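Local atomic coordinates of acetoin utilization protein AcuB, putative (Vibrio cholerae, PDB entry 2O16), a protein that is of unknown function but, as a pair of CBS domains, probably senses a nucleotide-like ligand and may play a part in acetoin utilisation. Residues 14-19 / 28-33; 49-54 / 109-114; 95-100 / 127-132. All blocks are in the same frame, centred on the assembly; numbering follows the deposited sequence.

The three contacts sample both CBS domains and the seam between them. Interaction 1 lies in the first domain, where a loop meets helix 24-34; interaction 3 lies in the second, where two helices pack. Their centres are about 22 Å apart, on opposite sides of the middle of the chain. Between them, interaction 2 is buried and brings a strand of each domain together; its centre is about 12 Å from that of interaction 1 and about 15 Å from that of interaction 3. On the helix of interaction 1, Met31 CE packs against Val52 O at 3.5 Å. Interactions 2 and 3 each carry a phosphate ion (chains E and C).

Interaction 1. Residues 14-19 / 28-33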
loop_
_atom_site.group_PDB
_atom_site.type_symbol
_atom_site.label_atom_id
_atom_site.label_comp_id
_atom_site.label_asym_id
_atom_site.label_seq_id
_atom_site.Cartn_x
_atom_site.Cartn_y
_atom_site.Cartn_z
ATOM N N HIS A 14 6.029 -9.150 -0.720
ATOM C CA HIS A 14 5.386 -9.873 0.408
ATOM C C HIS A 14 4.797 -8.953 1.479
ATOM O O HIS A 14 5.095 -9.131 2.656
ATOM C CB HIS A 14 6.371 -10.825 1.131
ATOM C CG HIS A 14 7.337 -11.504 0.226
ATOM N ND1 HIS A 14 6.936 -12.326 -0.808
ATOM C CD2 HIS A 14 8.692 -11.495 0.203
ATOM C CE1 HIS A 14 8.004 -12.786 -1.437
ATOM N NE2 HIS A 14 9.081 -12.298 -0.841
ATOM N N PRO A 15 3.961 -7.952 1.090
ATOM C CA PRO A 15 3.416 -7.135 2.175
ATOM C C PRO A 15 2.459 -7.971 3.028
ATOM O O PRO A 15 1.887 -8.945 2.538
ATOM C CB PRO A 15 2.633 -6.039 1.449
ATOM C CG PRO A 15 2.289 -6.617 0.124
ATOM C CD PRO A 15 3.446 -7.547 -0.226
ATOM N N HIS A 16 2.346 -7.604 4.289
ATOM C CA HIS A 16 1.353 -8.154 5.201
ATOM C C HIS A 16 -0.023 -7.680 4.784
ATOM O O HIS A 16 -0.253 -6.479 4.585
ATOM C CB HIS A 16 1.626 -7.715 6.629
ATOM C CG HIS A 16 2.865 -8.336 7.208
ATOM N ND1 HIS A 16 4.129 -7.852 6.943
ATOM C CD2 HIS A 16 3.031 -9.404 8.025
ATOM C CE1 HIS A 16 5.025 -8.589 7.586
ATOM N NE2 HIS A 16 4.386 -9.543 8.242
ATOM N N THR A 17 -0.924 -8.637 4.694
ATOM C CA THR A 17 -2.295 -8.421 4.186
ATOM C C THR A 17 -3.304 -8.976 5.199
ATOM O O THR A 17 -2.931 -9.686 6.153
ATOM C CB THR A 17 -2.490 -9.148 2.857
ATOM O OG1 THR A 17 -2.229 -10.539 3.052
ATOM C CG2 THR A 17 -1.531 -8.612 1.799
ATOM N N LEU A 18 -4.575 -8.658 5.008
ATOM C CA LEU A 18 -5.635 -9.177 5.889
ATOM C C LEU A 18 -6.824 -9.587 5.040
ATOM O O LEU A 18 -7.026 -9.002 3.965
ATOM C CB LEU A 18 -6.042 -8.095 6.895
ATOM C CG LEU A 18 -5.036 -7.861 8.047
ATOM C CD1 LEU A 18 -5.496 -6.751 8.932
ATOM C CD2 LEU A 18 -4.752 -9.148 8.909
ATOM N N LEU A 19 -7.607 -10.578 5.505
ATOM C CA LEU A 19 -8.902 -10.913 4.864
ATOM C C LEU A 19 -9.936 -9.830 5.143
ATOM O O LEU A 19 -9.815 -9.084 6.119
ATOM C CB LEU A 19 -9.440 -12.278 5.367
ATOM C CG LEU A 19 -8.548 -13.486 5.100
ATOM C CD1 LEU A 19 -9.032 -14.795 5.838
ATOM C CD2 LEU A 19 -8.378 -13.715 3.577
ATOM N N LYS A 28 -5.443 -2.249 12.919
ATOM C CA LYS A 28 -4.774 -1.424 13.945
ATOM C C LYS A 28 -3.578 -2.137 14.591
ATOM O O LYS A 28 -2.468 -1.596 14.628
ATOM C CB LYS A 28 -5.778 -0.968 15.003
ATOM C CG LYS A 28 -5.222 0.079 16.003
ATOM C CD LYS A 28 -6.147 0.142 17.219
ATOM C CE LYS A 28 -5.537 0.943 18.385
ATOM N NZ LYS A 28 -5.995 2.375 18.378
ATOM N N HIS A 29 -3.808 -3.345 15.102
ATOM C CA HIS A 29 -2.767 -4.136 15.755
ATOM C C HIS A 29 -1.605 -4.460 14.838
ATOM O O HIS A 29 -0.435 -4.386 15.241
ATOM C CB HIS A 29 -3.341 -5.435 16.354
ATOM C CG HIS A 29 -4.255 -5.212 17.521
ATOM N ND1 HIS A 29 -4.014 -4.255 18.486
ATOM C CD2 HIS A 29 -5.395 -5.840 17.895
ATOM C CE1 HIS A 29 -4.983 -4.283 19.387
ATOM N NE2 HIS A 29 -5.835 -5.236 19.049
ATOM N N LEU A 30 -1.917 -4.805 13.593
ATOM C CA LEU A 30 -0.889 -5.138 12.637
ATOM C C LEU A 30 -0.048 -3.899 12.322
ATOM O O LEU A 30 1.160 -3.983 12.251
ATOM C CB LEU A 30 -1.537 -5.687 11.362
ATOM C CG LEU A 30 -0.606 -6.031 10.213
ATOM C CD1 LEU A 30 0.302 -7.146 10.691
ATOM C CD2 LEU A 30 -1.469 -6.484 9.014
ATOM N N MET A 31 -0.709 -2.759 12.135
ATOM C CA MET A 31 -0.016 -1.484 11.903
ATOM C C MET A 31 0.911 -1.091 13.060
ATOM O O MET A 31 2.047 -0.675 12.846
ATOM C CB MET A 31 -1.045 -0.390 11.657
ATOM C CG MET A 31 -1.607 -0.433 10.204
ATOM S SD MET A 31 -2.696 0.941 9.923
ATOM C CE MET A 31 -3.579 0.324 8.448
ATOM N N GLU A 32 0.422 -1.248 14.280
ATOM C CA GLU A 32 1.249 -1.019 15.490
ATOM C C GLU A 32 2.424 -1.999 15.652
ATOM O O GLU A 32 3.570 -1.579 15.936
ATOM C CB GLU A 32 0.351 -1.026 16.717
ATOM C CG GLU A 32 -0.569 0.176 16.761
ATOM C CD GLU A 32 -1.629 0.066 17.826
ATOM O OE1 GLU A 32 -1.758 -1.020 18.450
ATOM O OE2 GLU A 32 -2.335 1.070 18.036
ATOM N N ALA A 33 2.171 -3.285 15.426
ATOM C CA ALA A 33 3.213 -4.296 15.569
ATOM C C ALA A 33 4.390 -4.073 14.624
ATOM O O ALA A 33 5.555 -4.278 14.996
ATOM C CB ALA A 33 2.643 -5.704 15.380
#
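His16 and Leu30 mark the closest approach of the two backbones, a loop passing one side of helix 24-34 with CA atoms 8.3 Å apart, and no hydrogen bond spans that gap. The joining is done by side chains, chiefly Leu30. Its CG lies anti to the backbone N (chi1 177°), which carries the branched end out from the helix toward the loop. There one methyl serves two loop residues at once. Leu30 CD2 meets Leu18 tip to tip, 3.9 Å from Leu18 CG and 4.0 Å from Leu18 CD1, and it also comes to 4.1 Å from His16 CB. The other methyl, Leu30 CD1, approaches the His16 imidazole obliquely. His16 itself is solvent-exposed, and its side chain leans on Leu34 further along the same helix. Leu18 sits deeper: it touches Ala27 as well, and both Leu18 and Leu30 rest on Val39 of strand 38-42. Backbone hydrogen bonds of Leu18 with Pro40 and Val42 tie the loop to that strand. The arrangement is plain apolar packing at the surface of the first CBS domain: it packs the loop leading from strand 12-13 to helix 24-34 against that helix, with Val39 of strand 38-42 beneath both leucines, within the domain's compact alpha/beta fold.

Interaction 2. Residues 49-54 / 109-114; sequences LGIVSQ and IGCLPV. With PO4 (phosphate ion), chain E.
Ser53 OG donates a 2.8 Å hydrogen bond to O3 of the phosphate ion (chain E), and the same side chain caps a backbone N at the start of helix 54-64. With chi1 63° the hydroxyl stands between the backbone N and the carbonyl carbon, where it can serve both ion and helix end. Asp56 OD2, in the first turn of that helix, accepts from Ser53 N, so the end of strand 48-53 and the beginning of the helix are held together. The phosphate probably came from the crystallisation liquor.

Across the contact itself everything is apolar, and Ile51 does the reaching. CG1 is anti to the backbone N (chi1 176°) and chi2 is 162°, so the chain is extended and CD1 is delivered to the other strand. Ile51 CD1 meets Cys111 SG at 3.6 Å and Pro113 CG at 4.1 Å. Ile51 runs at a slant across the proline ring, and the thiol lies beside the methyl as a buried apolar neighbour. Cys111 also touches His38, while Pro113 rests on Leu120. A strand of one CBS domain packed through its side chains against a strand of the other is characteristic of the paired-CBS (Bateman) module, and Ser53 with Asp56 fits, by analogy, a Ser/Thr-x-x-Asp signature whose Asp in nucleotide-binding relatives holds the ribose and whose Ser/Thr typically meets phosphate.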
loop_
_atom_site.group_PDB
_atom_site.type_symbol
_atom_site.label_atom_id
_atom_site.label_comp_id
_atom_site.label_asym_id
_atom_site.label_seq_id
_atom_site.Cartn_x
_atom_site.Cartn_y
_atom_site.Cartn_z
ATOM N N LEU A 49 -8.461 -6.895 -3.008
ATOM C CA LEU A 49 -9.845 -6.443 -2.885
ATOM C C LEU A 49 -9.920 -4.965 -2.490
ATOM O O LEU A 49 -10.903 -4.315 -2.761
ATOM C CB LEU A 49 -10.565 -7.237 -1.797
ATOM C CG LEU A 49 -10.601 -8.754 -2.029
ATOM C CD1 LEU A 49 -11.286 -9.457 -0.850
ATOM C CD2 LEU A 49 -11.330 -9.040 -3.337
ATOM N N GLY A 50 -8.894 -4.466 -1.805
ATOM C CA GLY A 50 -8.874 -3.063 -1.321
ATOM C C GLY A 50 -7.660 -2.849 -0.426
ATOM O O GLY A 50 -6.797 -3.706 -0.342
ATOM N N ILE A 51 -7.592 -1.694 0.249
ATOM C CA ILE A 51 -6.474 -1.395 1.103
ATOM C C ILE A 51 -6.954 -0.433 2.203
ATOM O O ILE A 51 -7.809 0.427 1.955
ATOM C CB ILE A 51 -5.253 -0.868 0.264
ATOM C CG1 ILE A 51 -4.083 -0.449 1.164
ATOM C CG2 ILE A 51 -5.667 0.254 -0.695
ATOM C CD1 ILE A 51 -2.782 -0.359 0.411
ATOM N N VAL A 52 -6.459 -0.619 3.427
ATOM C CA VAL A 52 -6.809 0.298 4.514
ATOM C C VAL A 52 -5.541 1.023 4.987
ATOM O O VAL A 52 -4.479 0.406 5.101
ATOM C CB VAL A 52 -7.516 -0.445 5.707
ATOM C CG1 VAL A 52 -8.909 -0.955 5.263
ATOM C CG2 VAL A 52 -6.635 -1.616 6.227
ATOM N N SER A 53 -5.653 2.331 5.199
ATOM C CA SER A 53 -4.523 3.121 5.692
ATOM C C SER A 53 -4.769 3.444 7.156
ATOM O O SER A 53 -5.888 3.294 7.657
ATOM C CB SER A 53 -4.400 4.430 4.900
ATOM O OG SER A 53 -5.567 5.214 5.094
ATOM N N GLN A 54 -3.732 3.916 7.842
ATOM C CA GLN A 54 -3.946 4.465 9.187
ATOM C C GLN A 54 -5.017 5.548 9.156
ATOM O O GLN A 54 -5.871 5.622 10.060
ATOM C CB GLN A 54 -2.650 5.049 9.756
ATOM C CG GLN A 54 -2.850 5.648 11.168
ATOM C CD GLN A 54 -1.600 6.366 11.638
ATOM O OE1 GLN A 54 -1.334 7.506 11.253
ATOM N NE2 GLN A 54 -0.801 5.674 12.413
ATOM N N ILE A 109 -1.824 9.819 -4.310
ATOM C CA ILE A 109 -1.884 8.443 -3.867
ATOM C C ILE A 109 -0.670 8.197 -2.961
ATOM O O ILE A 109 0.465 8.290 -3.403
ATOM C CB ILE A 109 -1.803 7.459 -5.083
ATOM C CG1 ILE A 109 -2.875 7.771 -6.161
ATOM C CG2 ILE A 109 -1.919 6.001 -4.609
ATOM C CD1 ILE A 109 -4.296 7.458 -5.749
ATOM N N GLY A 110 -0.904 7.907 -1.695
ATOM C CA GLY A 110 0.221 7.651 -0.791
ATOM C C GLY A 110 0.841 6.274 -0.961
ATOM O O GLY A 110 2.090 6.118 -0.862
ATOM N N CYS A 111 -0.011 5.285 -1.267
ATOM C CA CYS A 111 0.386 3.885 -1.402
ATOM C C CYS A 111 -0.255 3.248 -2.621
ATOM O O CYS A 111 -1.457 3.356 -2.814
ATOM C CB CYS A 111 -0.026 3.089 -0.166
ATOM S SG CYS A 111 0.280 1.319 -0.238
ATOM N N LEU A 112 0.548 2.587 -3.440
ATOM C CA LEU A 112 0.074 1.989 -4.674
ATOM C C LEU A 112 0.358 0.478 -4.641
ATOM O O LEU A 112 1.512 0.057 -4.759
ATOM C CB LEU A 112 0.743 2.710 -5.861
ATOM C CG LEU A 112 0.389 2.437 -7.325
ATOM C CD1 LEU A 112 -1.109 2.743 -7.594
ATOM C CD2 LEU A 112 1.317 3.287 -8.235
ATOM N N PRO A 113 -0.699 -0.347 -4.448
ATOM C CA PRO A 113 -0.559 -1.803 -4.572
ATOM C C PRO A 113 -0.111 -2.177 -5.976
ATOM O O PRO A 113 -0.506 -1.527 -6.930
ATOM C CB PRO A 113 -1.981 -2.331 -4.338
ATOM C CG PRO A 113 -2.717 -1.188 -3.646
ATOM C CD PRO A 113 -2.073 0.072 -4.110
ATOM N N VAL A 114 0.721 -3.211 -6.076
ATOM C CA VAL A 114 1.270 -3.696 -7.333
ATOM C C VAL A 114 0.645 -5.075 -7.543
ATOM O O VAL A 114 0.704 -5.954 -6.666
ATOM C CB VAL A 114 2.830 -3.820 -7.248
ATOM C CG1 VAL A 114 3.458 -4.329 -8.568
ATOM C CG2 VAL A 114 3.443 -2.484 -6.824
HETATM P P PO4 E . -7.195 7.637 2.564
HETATM O O1 PO4 E . -8.285 6.604 2.364
HETATM O O2 PO4 E . -7.610 8.484 3.749
HETATM O O3 PO4 E . -5.840 6.979 2.881
HETATM O O4 PO4 E . -7.144 8.558 1.353
#

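Interaction 3. Residues 95-100 / 127-132; sequences AGLKES and SDFVTI. With PO4 (phosphate ion), chain C.
Leu97 carries the apolar part of this contact, one methyl for each of its two partners on helix 126-141. CG is anti to the backbone N (chi1 168°), which swings the forked end across toward that helix. Leu97 CD1 comes to 4.0 Å from Phe129 CE1, obliquely to the ring, and Leu97 CD2 lies 4.2 Å from Ile132 CG1. Leu97 runs past both Phe129 and Ile132, pointing the other way. Phe129 has CG beside its backbone N (chi1 -70°), and the far part of the ring comes nearer the other helix than its root does; it also touches Ala101 and Met104, one and two turns along helix 97-106. Met10 lies against Leu97 as well.

The polar bonds stay within each helix or go to the ligand and the loops. Gly96 is the N-cap residue of helix 97-106, and Gly96 O is gripped by Ser100 OG at 2.9 Å and Ser100 N at 3.0 Å, which arrive from opposite faces of the carbonyl plane; the hydroxyl is tilted 35° out of it. On the other helix Asp128 OD2 accepts from Thr125 N and OD1 bonds Thr12 OG1.

O4 of the phosphate ion (chain C), probably from the crystallisation liquor, takes a 2.9 Å hydrogen bond from Ser127 OG. Thr125 OG1, His38 ND1 and Arg37 N also bond the ion, so both CBS domains contribute. Helices 97-106 and 126-141 thus pack together in the second CBS domain, and Thr125 with Asp128 fits the Thr-x-x-Asp signature, so this phosphate probably marks part of the cleft where relatives bind adenosyl nucleotides.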
loop_
_atom_site.group_PDB
_atom_site.type_symbol
_atom_site.label_atom_id
_atom_site.label_comp_id
_atom_site.label_asym_id
_atom_site.label_seq_id
_atom_site.Cartn_x
_atom_site.Cartn_y
_atom_site.Cartn_z
ATOM N N ALA A 95 5.695 -1.674 -14.622
ATOM C CA ALA A 95 5.566 -0.228 -14.880
ATOM C C ALA A 95 6.879 0.501 -14.589
ATOM O O ALA A 95 7.630 0.079 -13.723
ATOM C CB ALA A 95 4.424 0.379 -14.078
ATOM N N GLY A 96 7.143 1.593 -15.311
ATOM C CA GLY A 96 8.340 2.391 -15.048
ATOM C C GLY A 96 8.177 3.141 -13.727
ATOM O O GLY A 96 7.089 3.668 -13.419
ATOM N N LEU A 97 9.265 3.220 -12.976
ATOM C CA LEU A 97 9.224 3.844 -11.663
ATOM C C LEU A 97 8.919 5.325 -11.758
ATOM O O LEU A 97 8.052 5.784 -11.044
ATOM C CB LEU A 97 10.509 3.622 -10.856
ATOM C CG LEU A 97 10.650 4.474 -9.584
ATOM C CD1 LEU A 97 9.538 4.184 -8.578
ATOM C CD2 LEU A 97 12.046 4.269 -8.915
ATOM N N LYS A 98 9.599 6.077 -12.629
ATOM C CA LYS A 98 9.401 7.538 -12.632
ATOM C C LYS A 98 7.961 7.854 -13.019
ATOM O O LYS A 98 7.303 8.718 -12.423
ATOM C CB LYS A 98 10.362 8.246 -13.606
ATOM C CG LYS A 98 10.318 9.780 -13.458
ATOM C CD LYS A 98 11.260 10.541 -14.422
ATOM C CE LYS A 98 10.807 10.427 -15.864
ATOM N NZ LYS A 98 11.616 11.368 -16.733
ATOM N N GLU A 99 7.471 7.128 -14.017
ATOM C CA GLU A 99 6.119 7.351 -14.496
ATOM C C GLU A 99 5.116 7.083 -13.372
ATOM O O GLU A 99 4.168 7.860 -13.176
ATOM C CB GLU A 99 5.825 6.462 -15.706
ATOM C CG GLU A 99 4.407 6.658 -16.198
ATOM C CD GLU A 99 4.110 5.971 -17.526
ATOM O OE1 GLU A 99 4.859 5.041 -17.934
ATOM O OE2 GLU A 99 3.106 6.392 -18.164
ATOM N N SER A 100 5.346 6.007 -12.622
ATOM C CA SER A 100 4.426 5.601 -11.558
ATOM C C SER A 100 4.471 6.585 -10.397
ATOM O O SER A 100 3.426 6.907 -9.810
ATOM C CB SER A 100 4.718 4.169 -11.081
ATOM O OG SER A 100 4.468 3.245 -12.143
ATOM N N SER A 127 7.797 4.734 2.312
ATOM C CA SER A 127 9.029 4.076 2.785
ATOM C C SER A 127 9.920 3.598 1.625
ATOM O O SER A 127 11.140 3.687 1.693
ATOM C CB SER A 127 8.741 2.935 3.775
ATOM O OG SER A 127 7.902 3.414 4.826
ATOM N N ASP A 128 9.313 3.105 0.550
ATOM C CA ASP A 128 10.080 2.679 -0.617
ATOM C C ASP A 128 10.798 3.837 -1.327
ATOM O O ASP A 128 11.934 3.665 -1.827
ATOM C CB ASP A 128 9.196 1.903 -1.609
ATOM C CG ASP A 128 8.589 0.665 -0.984
ATOM O OD1 ASP A 128 9.339 -0.111 -0.342
ATOM O OD2 ASP A 128 7.363 0.495 -1.094
ATOM N N PHE A 129 10.128 4.983 -1.402
ATOM C CA PHE A 129 10.728 6.201 -1.960
ATOM C C PHE A 129 11.865 6.736 -1.116
ATOM O O PHE A 129 12.836 7.249 -1.652
ATOM C CB PHE A 129 9.678 7.290 -2.165
ATOM C CG PHE A 129 8.718 6.980 -3.284
ATOM C CD1 PHE A 129 9.180 6.810 -4.584
ATOM C CD2 PHE A 129 7.358 6.823 -3.028
ATOM C CE1 PHE A 129 8.272 6.500 -5.639
ATOM C CE2 PHE A 129 6.444 6.533 -4.084
ATOM C CZ PHE A 129 6.913 6.362 -5.360
ATOM N N VAL A 130 11.747 6.630 0.210
ATOM C CA VAL A 130 12.922 6.969 1.044
ATOM C C VAL A 130 14.165 6.154 0.661
ATOM O O VAL A 130 15.245 6.694 0.503
ATOM C CB VAL A 130 12.607 6.820 2.562
ATOM C CG1 VAL A 130 13.877 7.100 3.403
ATOM C CG2 VAL A 130 11.473 7.780 2.985
ATOM N N THR A 131 14.005 4.835 0.518
ATOM C CA THR A 131 15.079 3.928 0.183
ATOM C C THR A 131 15.673 4.281 -1.170
ATOM O O THR A 131 16.899 4.354 -1.348
ATOM C CB THR A 131 14.575 2.462 0.129
ATOM O OG1 THR A 131 14.105 2.080 1.423
ATOM C CG2 THR A 131 15.717 1.486 -0.290
ATOM N N ILE A 132 14.792 4.511 -2.133
ATOM C CA ILE A 132 15.278 4.847 -3.442
ATOM C C ILE A 132 15.962 6.244 -3.461
ATOM O O ILE A 132 16.980 6.408 -4.140
ATOM C CB ILE A 132 14.194 4.583 -4.532
ATOM C CG1 ILE A 132 14.859 4.083 -5.822
ATOM C CG2 ILE A 132 13.339 5.802 -4.786
ATOM C CD1 ILE A 132 15.154 2.586 -5.820
HETATM P P PO4 C . 4.049 2.873 5.251
HETATM O O1 PO4 C . 2.839 1.974 5.194
HETATM O O2 PO4 C . 3.615 4.203 4.665
HETATM O O3 PO4 C . 4.337 3.061 6.723
HETATM O O4 PO4 C . 5.266 2.322 4.531
#